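Local coordinates for protein PHO85 cyclin PHO80 (Saccharomyces cerevisiae, PDB 2PMI) that acts as the regulatory cyclin partner of the cyclin-dependent kinase PHO85 and represses phosphate-starvation-responsive genes when phosphate is plentiful, at residues T65-K70 with N160-R165; P73-F78 with T118-L123; L99-L104 with Y168-R173; L105-P110 with L179-Q184. All blocks are in the same frame, centred on the assembly; numbering follows the deposited sequence.

Contact 1 (T65-K70 with N160-R165); sequences TRYHSK and NDFLKR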
# COMPACT_ATOMS: atom_id res chain seq x y z
N THR B 65 -5.49 -30.27 3.26
CA THR B 65 -5.67 -28.82 3.28
C THR B 65 -6.37 -28.43 1.98
O THR B 65 -6.41 -29.21 1.02
CB THR B 65 -4.34 -28.08 3.31
OG1 THR B 65 -3.56 -28.46 2.17
CG2 THR B 65 -3.58 -28.37 4.58
N ARG B 66 -6.93 -27.22 1.95
CA ARG B 66 -7.62 -26.73 0.76
C ARG B 66 -6.72 -26.79 -0.46
O ARG B 66 -7.20 -26.84 -1.59
CB ARG B 66 -8.05 -25.27 0.96
CG ARG B 66 -9.14 -25.05 1.97
CD ARG B 66 -10.44 -25.61 1.45
NE ARG B 66 -11.59 -25.05 2.16
CZ ARG B 66 -12.85 -25.37 1.89
NH1 ARG B 66 -13.11 -26.25 0.93
NH2 ARG B 66 -13.84 -24.81 2.56
N TYR B 67 -5.41 -26.78 -0.22
CA TYR B 67 -4.42 -26.79 -1.30
C TYR B 67 -4.09 -28.16 -1.86
O TYR B 67 -3.25 -28.29 -2.74
CB TYR B 67 -3.15 -26.10 -0.82
CG TYR B 67 -3.44 -24.87 -0.00
CD1 TYR B 67 -3.51 -24.93 1.39
CD2 TYR B 67 -3.71 -23.64 -0.62
CE1 TYR B 67 -3.85 -23.82 2.15
CE2 TYR B 67 -4.05 -22.52 0.13
CZ TYR B 67 -4.12 -22.62 1.52
OH TYR B 67 -4.46 -21.52 2.27
N HIS B 68 -4.76 -29.18 -1.35
CA HIS B 68 -4.52 -30.53 -1.81
C HIS B 68 -5.34 -30.88 -3.03
O HIS B 68 -6.54 -30.60 -3.08
CB HIS B 68 -4.82 -31.54 -0.70
CG HIS B 68 -3.65 -31.83 0.19
ND1 HIS B 68 -3.30 -31.02 1.24
CD2 HIS B 68 -2.71 -32.80 0.13
CE1 HIS B 68 -2.19 -31.47 1.79
NE2 HIS B 68 -1.80 -32.55 1.13
N SER B 69 -4.70 -31.51 -4.01
CA SER B 69 -5.36 -31.96 -5.23
C SER B 69 -5.48 -33.48 -5.04
O SER B 69 -4.67 -34.07 -4.32
CB SER B 69 -4.49 -31.66 -6.45
OG SER B 69 -4.14 -30.29 -6.48
N LYS B 70 -6.47 -34.11 -5.66
CA LYS B 70 -6.62 -35.56 -5.50
C LYS B 70 -5.46 -36.40 -6.03
O LYS B 70 -5.29 -37.54 -5.61
CB LYS B 70 -7.93 -36.06 -6.13
CG LYS B 70 -9.14 -35.96 -5.19
CD LYS B 70 -10.20 -37.04 -5.46
CE LYS B 70 -10.82 -36.92 -6.86
NZ LYS B 70 -11.87 -37.96 -7.09
N ASN B 160 -9.69 -17.11 0.45
CA ASN B 160 -10.21 -16.74 1.75
C ASN B 160 -9.48 -17.51 2.82
O ASN B 160 -9.11 -16.97 3.86
CB ASN B 160 -11.70 -17.04 1.81
CG ASN B 160 -12.35 -16.43 3.02
OD1 ASN B 160 -12.05 -15.30 3.39
ND2 ASN B 160 -13.27 -17.16 3.63
N ASP B 161 -9.29 -18.80 2.55
CA ASP B 161 -8.59 -19.73 3.44
C ASP B 161 -7.20 -19.21 3.74
O ASP B 161 -6.88 -18.94 4.90
CB ASP B 161 -8.47 -21.10 2.77
CG ASP B 161 -7.95 -22.16 3.71
OD1 ASP B 161 -8.75 -22.64 4.55
OD2 ASP B 161 -6.75 -22.50 3.61
N PHE B 162 -6.38 -19.09 2.70
CA PHE B 162 -5.02 -18.59 2.87
C PHE B 162 -4.96 -17.26 3.63
O PHE B 162 -4.07 -17.05 4.45
CB PHE B 162 -4.33 -18.43 1.51
CG PHE B 162 -2.95 -17.81 1.59
CD1 PHE B 162 -2.80 -16.42 1.63
CD2 PHE B 162 -1.81 -18.61 1.59
CE1 PHE B 162 -1.54 -15.84 1.68
CE2 PHE B 162 -0.54 -18.04 1.63
CZ PHE B 162 -0.40 -16.65 1.68
N LEU B 163 -5.91 -16.37 3.34
CA LEU B 163 -5.91 -15.08 4.02
C LEU B 163 -6.18 -15.20 5.51
O LEU B 163 -5.65 -14.42 6.29
CB LEU B 163 -6.90 -14.11 3.37
CG LEU B 163 -6.34 -13.47 2.10
CD1 LEU B 163 -7.27 -12.38 1.57
CD2 LEU B 163 -4.99 -12.85 2.41
N LYS B 164 -6.98 -16.19 5.90
CA LYS B 164 -7.29 -16.39 7.31
C LYS B 164 -6.11 -16.99 8.07
O LYS B 164 -5.80 -16.58 9.20
CB LYS B 164 -8.51 -17.28 7.46
CG LYS B 164 -9.76 -16.66 6.89
CD LYS B 164 -10.93 -17.61 6.95
CE LYS B 164 -12.11 -17.05 6.17
NZ LYS B 164 -13.23 -18.03 6.01
N ARG B 165 -5.45 -17.95 7.44
CA ARG B 165 -4.33 -18.59 8.08
C ARG B 165 -3.10 -17.72 8.21
O ARG B 165 -2.07 -18.17 8.73
CB ARG B 165 -3.96 -19.85 7.30
CG ARG B 165 -5.06 -20.87 7.34
CD ARG B 165 -4.68 -22.11 6.60
NE ARG B 165 -5.81 -23.03 6.56
CZ ARG B 165 -6.34 -23.62 7.63
NH1 ARG B 165 -5.84 -23.40 8.84
NH2 ARG B 165 -7.38 -24.43 7.48

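Contact 2 (P73-F78 with T118-L123); sequences PNISIF and TAHRFL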
# COMPACT_ATOMS: atom_id res chain seq x y z
N PRO B 73 -1.07 -33.19 -10.63
CA PRO B 73 -1.50 -32.72 -11.95
C PRO B 73 -0.43 -33.10 -12.96
O PRO B 73 0.75 -33.15 -12.62
CB PRO B 73 -1.59 -31.21 -11.76
CG PRO B 73 -1.96 -31.07 -10.34
CD PRO B 73 -1.02 -32.06 -9.68
N ASN B 74 -0.85 -33.36 -14.19
CA ASN B 74 0.09 -33.77 -15.23
C ASN B 74 1.01 -32.61 -15.65
O ASN B 74 2.20 -32.81 -15.90
CB ASN B 74 -0.68 -34.32 -16.44
CG ASN B 74 0.19 -35.17 -17.36
OD1 ASN B 74 1.34 -35.49 -17.05
ND2 ASN B 74 -0.36 -35.54 -18.51
N ILE B 75 0.48 -31.40 -15.70
CA ILE B 75 1.29 -30.26 -16.10
C ILE B 75 2.39 -29.97 -15.08
O ILE B 75 2.13 -29.86 -13.89
CB ILE B 75 0.44 -29.00 -16.24
CG1 ILE B 75 1.34 -27.83 -16.67
CG2 ILE B 75 -0.27 -28.71 -14.92
CD1 ILE B 75 0.58 -26.56 -17.08
N SER B 76 3.61 -29.84 -15.57
CA SER B 76 4.74 -29.55 -14.69
C SER B 76 4.50 -28.22 -13.99
O SER B 76 3.66 -27.42 -14.42
CB SER B 76 6.03 -29.47 -15.48
OG SER B 76 6.17 -28.19 -16.08
N ILE B 77 5.26 -28.00 -12.93
CA ILE B 77 5.16 -26.80 -12.11
C ILE B 77 5.48 -25.56 -12.95
O ILE B 77 4.73 -24.58 -12.93
CB ILE B 77 6.12 -26.91 -10.89
CG1 ILE B 77 5.55 -26.13 -9.72
CG2 ILE B 77 7.51 -26.40 -11.25
CD1 ILE B 77 4.25 -26.70 -9.22
N PHE B 78 6.58 -25.64 -13.69
CA PHE B 78 7.06 -24.56 -14.55
C PHE B 78 6.07 -24.20 -15.66
O PHE B 78 5.82 -23.02 -15.92
CB PHE B 78 8.40 -24.96 -15.17
CG PHE B 78 8.99 -23.91 -16.06
CD1 PHE B 78 9.49 -22.72 -15.52
CD2 PHE B 78 9.03 -24.09 -17.44
CE1 PHE B 78 10.01 -21.73 -16.34
CE2 PHE B 78 9.55 -23.11 -18.28
CZ PHE B 78 10.04 -21.93 -17.73
N THR B 118 0.30 -30.23 -3.55
CA THR B 118 -0.26 -28.95 -3.09
C THR B 118 0.25 -27.77 -3.90
O THR B 118 -0.44 -26.75 -4.03
CB THR B 118 0.12 -28.66 -1.64
OG1 THR B 118 1.51 -28.98 -1.43
CG2 THR B 118 -0.79 -29.42 -0.70
N ALA B 119 1.47 -27.91 -4.41
CA ALA B 119 2.14 -26.85 -5.17
C ALA B 119 1.26 -26.00 -6.09
O ALA B 119 1.11 -24.80 -5.85
CB ALA B 119 3.30 -27.45 -5.94
N HIS B 120 0.68 -26.60 -7.12
CA HIS B 120 -0.16 -25.86 -8.05
C HIS B 120 -1.22 -25.03 -7.38
O HIS B 120 -1.19 -23.80 -7.45
CB HIS B 120 -0.83 -26.81 -9.05
CG HIS B 120 0.14 -27.55 -9.91
ND1 HIS B 120 1.28 -26.96 -10.41
CD2 HIS B 120 0.13 -28.81 -10.39
CE1 HIS B 120 1.93 -27.83 -11.16
NE2 HIS B 120 1.25 -28.96 -11.17
N ARG B 121 -2.16 -25.71 -6.73
CA ARG B 121 -3.25 -25.01 -6.05
C ARG B 121 -2.70 -23.92 -5.16
O ARG B 121 -3.31 -22.86 -5.04
CB ARG B 121 -4.06 -26.00 -5.23
CG ARG B 121 -5.48 -26.08 -5.67
CD ARG B 121 -5.98 -27.50 -5.64
NE ARG B 121 -7.38 -27.51 -6.01
CZ ARG B 121 -8.34 -26.97 -5.27
NH1 ARG B 121 -8.04 -26.38 -4.12
NH2 ARG B 121 -9.60 -26.98 -5.70
N PHE B 122 -1.56 -24.17 -4.54
CA PHE B 122 -0.96 -23.15 -3.70
C PHE B 122 -0.55 -21.98 -4.58
O PHE B 122 -0.96 -20.84 -4.35
CB PHE B 122 0.30 -23.65 -2.99
CG PHE B 122 1.11 -22.53 -2.40
CD1 PHE B 122 0.68 -21.88 -1.24
CD2 PHE B 122 2.26 -22.08 -3.04
CE1 PHE B 122 1.38 -20.78 -0.72
CE2 PHE B 122 2.98 -20.98 -2.53
CZ PHE B 122 2.54 -20.33 -1.37
N LEU B 123 0.27 -22.28 -5.58
CA LEU B 123 0.79 -21.29 -6.52
C LEU B 123 -0.27 -20.37 -7.10
O LEU B 123 -0.06 -19.15 -7.20
CB LEU B 123 1.52 -21.98 -7.67
CG LEU B 123 2.32 -20.96 -8.48
CD1 LEU B 123 3.30 -20.25 -7.55
CD2 LEU B 123 3.04 -21.65 -9.64

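Contact 3 (L99-L104 with Y168-R173); sequences LYYIDL and YRIIPR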
# COMPACT_ATOMS: atom_id res chain seq x y z
N LEU B 99 6.88 -17.19 -3.81
CA LEU B 99 7.82 -18.14 -3.23
C LEU B 99 7.92 -17.90 -1.73
O LEU B 99 7.73 -18.82 -0.92
CB LEU B 99 9.19 -17.96 -3.88
CG LEU B 99 10.24 -18.99 -3.46
CD1 LEU B 99 9.90 -20.35 -4.03
CD2 LEU B 99 11.60 -18.53 -3.94
N TYR B 100 8.20 -16.66 -1.35
CA TYR B 100 8.30 -16.31 0.06
C TYR B 100 7.04 -16.72 0.82
O TYR B 100 7.11 -17.11 1.98
CB TYR B 100 8.50 -14.81 0.19
CG TYR B 100 8.09 -14.25 1.52
CD1 TYR B 100 8.92 -14.38 2.64
CD2 TYR B 100 6.89 -13.56 1.67
CE1 TYR B 100 8.58 -13.83 3.85
CE2 TYR B 100 6.53 -13.00 2.89
CZ TYR B 100 7.38 -13.14 3.98
OH TYR B 100 7.06 -12.56 5.19
N TYR B 101 5.88 -16.63 0.16
CA TYR B 101 4.63 -17.03 0.79
C TYR B 101 4.64 -18.51 1.19
O TYR B 101 3.76 -18.97 1.90
CB TYR B 101 3.45 -16.79 -0.15
CG TYR B 101 2.87 -15.40 -0.11
CD1 TYR B 101 1.84 -15.03 -0.99
CD2 TYR B 101 3.35 -14.43 0.78
CE1 TYR B 101 1.31 -13.75 -0.99
CE2 TYR B 101 2.83 -13.15 0.79
CZ TYR B 101 1.80 -12.81 -0.10
OH TYR B 101 1.28 -11.54 -0.09
N ILE B 102 5.63 -19.26 0.70
CA ILE B 102 5.74 -20.67 1.02
C ILE B 102 6.29 -20.79 2.44
O ILE B 102 5.70 -21.45 3.29
CB ILE B 102 6.71 -21.38 0.06
CG1 ILE B 102 6.11 -21.40 -1.33
CG2 ILE B 102 6.97 -22.81 0.53
CD1 ILE B 102 7.03 -21.99 -2.36
N ASP B 103 7.42 -20.13 2.68
CA ASP B 103 8.04 -20.14 3.99
C ASP B 103 7.08 -19.52 4.99
O ASP B 103 7.18 -19.80 6.19
CB ASP B 103 9.36 -19.37 3.97
CG ASP B 103 10.52 -20.19 3.39
OD1 ASP B 103 10.26 -21.20 2.70
OD2 ASP B 103 11.70 -19.80 3.62
N LEU B 104 6.16 -18.68 4.53
CA LEU B 104 5.22 -18.05 5.46
C LEU B 104 4.11 -19.00 5.85
O LEU B 104 3.72 -19.03 7.01
CB LEU B 104 4.59 -16.78 4.89
CG LEU B 104 3.59 -16.17 5.90
CD1 LEU B 104 4.32 -15.19 6.82
CD2 LEU B 104 2.44 -15.45 5.19
N TYR B 168 -4.03 -11.81 7.10
CA TYR B 168 -3.73 -10.77 6.12
C TYR B 168 -2.35 -10.18 6.30
O TYR B 168 -2.16 -8.98 6.13
CB TYR B 168 -4.78 -9.66 6.20
CG TYR B 168 -6.18 -10.19 6.07
CD1 TYR B 168 -6.79 -10.85 7.12
CD2 TYR B 168 -6.87 -10.08 4.87
CE1 TYR B 168 -8.06 -11.39 6.99
CE2 TYR B 168 -8.13 -10.63 4.73
CZ TYR B 168 -8.73 -11.28 5.79
OH TYR B 168 -9.99 -11.80 5.66
N ARG B 169 -1.37 -11.03 6.63
CA ARG B 169 0.00 -10.56 6.84
C ARG B 169 0.83 -10.97 5.64
O ARG B 169 1.79 -11.73 5.74
CB ARG B 169 0.57 -11.15 8.13
CG ARG B 169 -0.24 -10.73 9.33
CD ARG B 169 0.64 -10.51 10.54
NE ARG B 169 1.74 -9.58 10.30
CZ ARG B 169 1.96 -8.50 11.04
NH1 ARG B 169 1.16 -8.20 12.06
NH2 ARG B 169 3.00 -7.71 10.78
N ILE B 170 0.43 -10.41 4.51
CA ILE B 170 1.01 -10.67 3.20
C ILE B 170 2.16 -9.77 2.76
O ILE B 170 2.78 -10.07 1.74
CB ILE B 170 -0.08 -10.52 2.16
CG1 ILE B 170 -0.62 -9.08 2.22
CG2 ILE B 170 -1.18 -11.52 2.41
CD1 ILE B 170 -1.78 -8.79 1.32
N ILE B 171 2.45 -8.68 3.48
CA ILE B 171 3.53 -7.77 3.07
C ILE B 171 4.90 -8.34 3.49
O ILE B 171 5.25 -8.34 4.66
CB ILE B 171 3.36 -6.35 3.68
CG1 ILE B 171 1.96 -5.80 3.39
CG2 ILE B 171 4.39 -5.39 3.10
CD1 ILE B 171 1.63 -4.52 4.20
N PRO B 172 5.69 -8.80 2.51
CA PRO B 172 7.01 -9.38 2.78
C PRO B 172 7.98 -8.39 3.40
O PRO B 172 8.73 -7.70 2.71
CB PRO B 172 7.46 -9.85 1.40
CG PRO B 172 6.89 -8.80 0.51
CD PRO B 172 5.49 -8.60 1.06
N ARG B 173 7.97 -8.33 4.71
CA ARG B 173 8.87 -7.45 5.43
C ARG B 173 9.62 -8.32 6.46
O ARG B 173 9.07 -9.29 7.00
CB ARG B 173 8.05 -6.33 6.07
CG ARG B 173 8.68 -4.94 6.03
CD ARG B 173 7.67 -3.93 6.53
NE ARG B 173 8.28 -2.71 7.02
CZ ARG B 173 7.60 -1.74 7.62
NH1 ARG B 173 6.29 -1.87 7.78
NH2 ARG B 173 8.21 -0.64 8.06

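Contact 4 (L105-P110 with L179-Q184); sequences LQTVYP and LCSIEQ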
# COMPACT_ATOMS: atom_id res chain seq x y z
N LEU B 105 3.57 -19.74 4.89
CA LEU B 105 2.49 -20.67 5.17
C LEU B 105 3.03 -21.92 5.88
O LEU B 105 2.44 -22.37 6.86
CB LEU B 105 1.77 -21.06 3.88
CG LEU B 105 0.38 -21.67 4.05
CD1 LEU B 105 -0.49 -20.66 4.76
CD2 LEU B 105 -0.24 -22.05 2.71
N GLN B 106 4.16 -22.47 5.40
CA GLN B 106 4.73 -23.66 6.05
C GLN B 106 4.98 -23.40 7.52
O GLN B 106 4.96 -24.33 8.33
CB GLN B 106 6.07 -24.10 5.41
CG GLN B 106 5.96 -24.72 4.00
CD GLN B 106 7.13 -25.65 3.64
OE1 GLN B 106 8.30 -25.40 3.96
NE2 GLN B 106 6.80 -26.73 2.95
N THR B 107 5.22 -22.14 7.88
CA THR B 107 5.49 -21.79 9.27
C THR B 107 4.25 -21.55 10.13
O THR B 107 4.25 -21.89 11.31
CB THR B 107 6.40 -20.51 9.37
OG1 THR B 107 7.77 -20.86 9.14
CG2 THR B 107 6.28 -19.86 10.75
N VAL B 108 3.18 -21.00 9.56
CA VAL B 108 2.00 -20.69 10.36
C VAL B 108 0.75 -21.52 10.09
O VAL B 108 -0.38 -21.16 10.47
CB VAL B 108 1.66 -19.19 10.21
CG1 VAL B 108 2.87 -18.35 10.61
CG2 VAL B 108 1.24 -18.87 8.76
N TYR B 109 0.96 -22.64 9.42
CA TYR B 109 -0.11 -23.55 9.09
C TYR B 109 0.54 -24.93 9.08
O TYR B 109 0.94 -25.44 8.03
CB TYR B 109 -0.70 -23.23 7.72
CG TYR B 109 -1.91 -24.07 7.38
CD1 TYR B 109 -2.67 -24.65 8.38
CD2 TYR B 109 -2.33 -24.25 6.06
CE1 TYR B 109 -3.79 -25.39 8.10
CE2 TYR B 109 -3.45 -25.00 5.78
CZ TYR B 109 -4.17 -25.56 6.81
OH TYR B 109 -5.30 -26.30 6.58
N PRO B 110 0.67 -25.54 10.27
CA PRO B 110 1.29 -26.86 10.39
C PRO B 110 0.87 -27.87 9.33
O PRO B 110 1.73 -28.46 8.67
CB PRO B 110 0.94 -27.28 11.82
CG PRO B 110 -0.20 -26.37 12.22
CD PRO B 110 0.18 -25.08 11.58
N LEU B 179 5.96 -11.93 13.46
CA LEU B 179 4.76 -11.25 13.90
C LEU B 179 3.57 -12.12 13.60
O LEU B 179 2.66 -12.25 14.40
CB LEU B 179 4.63 -9.92 13.18
CG LEU B 179 5.61 -8.89 13.72
CD1 LEU B 179 5.94 -7.85 12.67
CD2 LEU B 179 5.00 -8.26 14.95
N CYS B 180 3.60 -12.72 12.41
CA CYS B 180 2.52 -13.61 12.00
C CYS B 180 2.46 -14.79 12.96
O CYS B 180 1.39 -15.11 13.51
CB CYS B 180 2.75 -14.09 10.57
SG CYS B 180 1.28 -14.83 9.83
N SER B 181 3.60 -15.44 13.18
CA SER B 181 3.68 -16.58 14.11
C SER B 181 3.00 -16.19 15.41
O SER B 181 2.02 -16.80 15.83
CB SER B 181 5.13 -16.95 14.40
OG SER B 181 5.51 -18.05 13.61
N ILE B 182 3.55 -15.17 16.04
CA ILE B 182 3.02 -14.65 17.27
C ILE B 182 1.51 -14.42 17.15
O ILE B 182 0.71 -15.09 17.81
CB ILE B 182 3.73 -13.33 17.60
CG1 ILE B 182 5.21 -13.63 17.83
CG2 ILE B 182 3.05 -12.63 18.77
CD1 ILE B 182 6.03 -12.46 18.26
N GLU B 183 1.12 -13.51 16.28
CA GLU B 183 -0.29 -13.18 16.10
C GLU B 183 -1.21 -14.39 15.98
O GLU B 183 -2.43 -14.26 16.09
CB GLU B 183 -0.48 -12.29 14.88
CG GLU B 183 -1.81 -11.57 14.87
CD GLU B 183 -1.98 -10.69 13.65
OE1 GLU B 183 -0.97 -10.12 13.17
OE2 GLU B 183 -3.14 -10.56 13.19
N GLN B 184 -0.64 -15.57 15.75
CA GLN B 184 -1.44 -16.76 15.61
C GLN B 184 -2.27 -16.99 16.87
O GLN B 184 -2.10 -16.26 17.85
CB GLN B 184 -0.54 -17.98 15.37
CG GLN B 184 -1.22 -19.07 14.60
CD GLN B 184 -1.60 -18.63 13.21
OE1 GLN B 184 -2.38 -17.69 13.04
NE2 GLN B 184 -1.04 -19.29 12.20

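Contact 1 (T65-K70 with N160-R165)
Arg66 and Tyr67, the middle residues of a type I beta turn from Thr65 to His68, meet Asp161 and Phe162 late in helix 152-164. The pairing pins the loop ahead of helix 77-86 onto the helical cyclin fold. The polar part centres on Asp161, whose CG stands anti to its backbone N (chi1 -171°) and carries the carboxylate toward the turn. Its OD2 lies 2.8 Å from Tyr67 OH, the ring and carboxylate planes being steeply inclined. The opposite charges of Arg66 and Asp161 probably add a loose attraction, Arg66 NE being 4.4 Å from Asp161 OD1, beyond salt-bridge range. The aliphatic part of Arg66 lies against the carboxylate, CG 3.6 Å from Asp161 OD1; the apolar contact is that of Tyr67, which crosses Phe162 at about a right angle with CZ 4.2 Å from Phe162 CB. Behind this, Leu105 of helix 92-108 touches both aromatic side chains, while Leu163, one residue on, packs against the other protein of the assembly. Within the turn, Thr65 OG1 shares a hydrogen bond with His68 ND1. Within the helix, a salt bridge holds the carboxylate: Arg165 NE meets Asp161 OD2 on its syn side at 3.1 Å, 35° out of the carboxylate plane, while OD2 stays near the guanidinium plane.

Contact 2 (P73-F78 with T118-L123)
His120 reaches out from the first turn of helix 119-134 into the bend of 73-78, meeting Pro73, Ile75 and Ile77 with different parts of its ring. With CG anti to the carbonyl carbon (chi1 -63°), the ring starts out toward that bend. NE2 donates a weak hydrogen bond to Ile75 O at 3.0 Å, bent to 124° at the hydrogen, so the carbonyl steers the ring only loosely. Pro73 approaches tip to tip, its CG near the ring plane at the CD2 edge, although the modelled spacing there is doubtful. Ile77 comes in obliquely from the start of helix 77-86: its CD1 lies by ND1 and CE1 of His120 and also rests 3.5 Å from Ala119 CB, so a single methyl serves two neighbours.

The next shell fixes the two helix starts. Ser76 occupies the N-cap of helix 77-86, its OG bonded to Asn79 N, and Tyr80 one turn into that helix brings its ring against His120. Thr118 sits at the other N-cap, but its OG1 is engaged with the carbonyls of Thr113 and Asn115. On the same turn, Arg121 forms a salt bridge with Glu154, and Ala119 touches Ile47 of helix 32-51. Two helix N-termini brought together by His120, Ala119 and Ile77, with the loop that leads into helix 77-86 bent round the His120 ring, belong here to the all-helical packing of the cyclin box.

Contact 3 (L99-L104 with Y168-R173)
Tyr100 and Tyr101 leave helix 92-108 with different first torsions, yet both touch the 168-173 loop. CG of Tyr100 is anti to the backbone N (chi1 157°), whereas CG of Tyr101 is anti to the carbonyl carbon (chi1 -86°), which starts the rings in different directions, Tyr100 to Pro172 and Tyr101 to Ile170. In this buried contact a helix of the cyclin box meets the connection between helices 152-164 and 176-183. Tyr100 crosses Pro172 obliquely, CE2 standing 3.6 Å from Pro172 CB, and Pro172 itself is the centre of an inverse gamma turn. Beside it, Leu104 brings CD2 within 3.8 Å of Arg169 O. Asn176 ND2 is hydrogen-bonded to both that carbonyl and the hydroxyl of Tyr100, so one asparagine serves both segments. The charged ends point elsewhere, Arg169 to a salt bridge with Glu183 and Arg173 to one with an acidic side chain of the other protein chain, which puts one flank of the loop on the cyclin core and another at the interface between the two proteins. Across the core flank, the Tyr101 hydroxyl donates a hydrogen bond of 2.8 Å to Ile170 O, which lies in the ring plane at its edge; the exact position of OH is less certain.

Contact 4 (L105-P110 with L179-Q184)
Val108 lies against Cys180, Ser181 and Gln184, and of all the residues here it loses the most surface to the contact. It sits late in helix 92-108, with its CA 5.8 Å from the CA of Ser181, so the backbone of helix 176-183 comes close. The valine branches divide the work. CG1, anti to the carbonyl carbon (chi1 -56°), is 3.9 Å from Cys180 SG and 4.0 Å from Ser181 N; CG2 turns toward the sulfur and the Gln184 amide.

Gln184, just after helix 176-183, is the second main contributor. Its chain bends at the second torsion (chi2 63°), which turns CD back toward Val108, and the two side chains cross obliquely with Gln184 NE2 3.4 Å from Val108 CB. The same nitrogen is close to Val108 O, but the angle is poor and the pair is not hydrogen-bonded.

Ser181, third in buried surface, faces Thr107 as well: Ser181 OG is 3.5 Å from Thr107 CG2, a methyl rather than a hydroxyl. The threonine's own OG1 turns back along its helix to a weak hydrogen bond with Asp103 O. Next to Gln184, Glu183 forms a salt bridge to a basic side chain of the other protein chain.

Polar side chains are therefore present on both sides, yet no hydrogen bond crosses between the two segments. The chemistry is consistent with the two segments meeting mainly through van der Waals contact around Val108 rather than through polar pairing.

The eight segments come along the chain in the order 65-70, 73-78, 99-104, 105-110, 118-123, 160-165, 168-173 and 179-184. Contact 2 nests inside the loop closed by contact 1, while every other pair of contacts interlaces. Contacts 3 and 4 share helix 92-108 and are nearest, with centres about 10 Å apart; contacts 2 and 4 are farthest, at about 23 Å. Contact 1 lies about 14 or 15 Å from each of the others. Phe122 on helix 119-134 packs on helix 92-108 and links contact 2 to contacts 3 and 4. Helix 92-108 is thus a common hub, an example of how sequence-distant segments tie an all-helical cyclin together.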